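Local coordinates for arfgap-like finger domain containing protein (Cryptosporidium parvum Iowa II, PDB 2OWA) that probably activates GTP hydrolysis by an ADP-ribosylation factor, through the zinc-finger ArfGAP domain contained in this part of the protein, at residues L50-A55 / P86-R91. Numbering follows the deposited sequence.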
# COMPACT_ATOMS: atom_id res chain seq x y z
N LEU A 50 1.17 -5.67 0.31
CA LEU A 50 0.97 -4.24 0.13
C LEU A 50 1.33 -3.76 -1.30
O LEU A 50 2.12 -4.39 -2.01
CB LEU A 50 1.67 -3.44 1.26
CG LEU A 50 3.19 -3.52 1.43
CD1 LEU A 50 3.84 -2.53 0.44
CD2 LEU A 50 3.57 -3.16 2.85
N SER A 51 0.71 -2.66 -1.75
CA SER A 51 1.23 -1.93 -2.92
C SER A 51 1.84 -0.65 -2.35
O SER A 51 1.10 0.18 -1.75
CB SER A 51 0.12 -1.59 -3.92
OG SER A 51 0.62 -0.73 -4.93
N LEU A 52 3.16 -0.49 -2.47
CA LEU A 52 3.78 0.72 -1.97
C LEU A 52 3.23 1.95 -2.68
O LEU A 52 3.03 2.96 -2.04
CB LEU A 52 5.30 0.70 -2.09
CG LEU A 52 5.98 0.08 -0.86
CD1 LEU A 52 7.41 -0.31 -1.21
CD2 LEU A 52 5.89 1.01 0.41
N SER A 53 2.94 1.82 -3.97
CA SER A 53 2.47 2.93 -4.84
C SER A 53 1.31 3.72 -4.24
O SER A 53 1.33 4.94 -4.20
CB SER A 53 2.03 2.39 -6.22
OG SER A 53 2.98 1.45 -6.73
N PHE A 54 0.30 3.00 -3.77
CA PHE A 54 -0.90 3.60 -3.19
C PHE A 54 -0.90 3.51 -1.67
O PHE A 54 -1.85 3.93 -1.03
CB PHE A 54 -2.13 2.93 -3.82
CG PHE A 54 -2.02 2.83 -5.30
CD1 PHE A 54 -2.09 3.98 -6.10
CD2 PHE A 54 -1.81 1.59 -5.91
CE1 PHE A 54 -1.95 3.90 -7.49
CE2 PHE A 54 -1.68 1.50 -7.28
CZ PHE A 54 -1.76 2.64 -8.07
N ALA A 55 0.18 2.97 -1.11
CA ALA A 55 0.25 2.64 0.31
C ALA A 55 -1.03 1.94 0.78
O ALA A 55 -1.65 2.33 1.76
CB ALA A 55 0.51 3.90 1.15
N PRO A 86 13.61 3.00 5.08
CA PRO A 86 12.92 3.81 6.06
C PRO A 86 11.85 4.73 5.43
O PRO A 86 10.77 4.88 5.99
CB PRO A 86 14.06 4.63 6.71
CG PRO A 86 15.29 3.80 6.49
CD PRO A 86 15.07 3.26 5.08
N ILE A 87 12.11 5.28 4.24
CA ILE A 87 11.10 6.16 3.63
C ILE A 87 9.84 5.38 3.19
O ILE A 87 8.75 5.94 3.11
CB ILE A 87 11.65 7.01 2.47
CG1 ILE A 87 10.63 8.12 2.12
CG2 ILE A 87 12.05 6.12 1.22
CD1 ILE A 87 11.05 9.01 0.98
N GLN A 88 9.98 4.09 2.91
CA GLN A 88 8.85 3.28 2.48
C GLN A 88 7.94 3.01 3.68
O GLN A 88 6.74 2.82 3.52
CB GLN A 88 9.32 1.95 1.87
CG GLN A 88 10.09 2.07 0.49
CD GLN A 88 10.67 0.74 0.06
OE1 GLN A 88 10.84 -0.17 0.88
NE2 GLN A 88 10.98 0.62 -1.24
N LEU A 89 8.53 2.95 4.88
CA LEU A 89 7.74 2.81 6.09
C LEU A 89 6.93 4.05 6.34
O LEU A 89 5.71 3.96 6.61
CB LEU A 89 8.59 2.41 7.30
CG LEU A 89 9.45 1.15 7.18
CD1 LEU A 89 9.97 0.84 8.60
CD2 LEU A 89 8.58 -0.06 6.64
N VAL A 90 7.56 5.21 6.20
CA VAL A 90 6.87 6.50 6.41
C VAL A 90 5.69 6.59 5.45
O VAL A 90 4.61 7.07 5.82
CB VAL A 90 7.82 7.68 6.14
CG1 VAL A 90 7.03 9.05 6.23
CG2 VAL A 90 9.04 7.61 7.10
N ARG A 91 5.91 6.14 4.21
CA ARG A 91 4.90 6.18 3.16
C ARG A 91 3.68 5.35 3.54
O ARG A 91 2.56 5.82 3.42
CB ARG A 91 5.45 5.73 1.78
CG ARG A 91 4.37 5.72 0.69
CD ARG A 91 4.92 5.27 -0.64
NE ARG A 91 4.04 5.56 -1.78
CZ ARG A 91 4.13 6.67 -2.52
NH1 ARG A 91 5.05 7.59 -2.25
NH2 ARG A 91 3.32 6.85 -3.55
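The guanidinium of Arg91 meets the turn at Leu52 and Ser53 edge-on, with both backbone carbonyl oxygens lying near its plane. The two bonds differ in quality. Arg91 NH2 gives an almost straight one to Ser53 O (2.8 Å, N-H...O 177°). Arg91 NE reaches Leu52 O at the same 2.8 Å, but along a more bent path (141°) and from above the carbonyl plane. Ala55 N donates to Leu52 O from the opposite face, closing the turn, so that one carbonyl is gripped by two N-H groups. The other flat group at the interface, the amide of Gln88, has Leu52 CD1 against it, 3.7 Å from both CD and NE2; Gln88 OE1 accepts a hydrogen bond from Thr85 N, just before the helix.

Leu52 and Gln88 cross side chain to side chain at about a right angle, and the second methyl of the leucine, Leu52 CD2, packs on Gln88 CB (3.8 Å). One helical turn on, Ala55 CB lies 3.6 Å from Arg91 O. With CG anti to the backbone N (chi1 178°) and the chain extended as far as NE, Arg91 reaches from helix 86-94 to the turn linking strands 49-51 and 56-58.

The same guanidinium also bonds to helix 123-135: NH1 forms a salt bridge with Asp133 and NH2 a further hydrogen bond to Lys129 O. A single buried cation thus joins three elements of the ArfGAP domain, away from the zinc site. The carboxylate of Asp133 and the carbonyl oxygens together would offset the cost of burying its positive charge, while the paired bonds at NE and NH2 fix the rotation of the guanidinium against the turn.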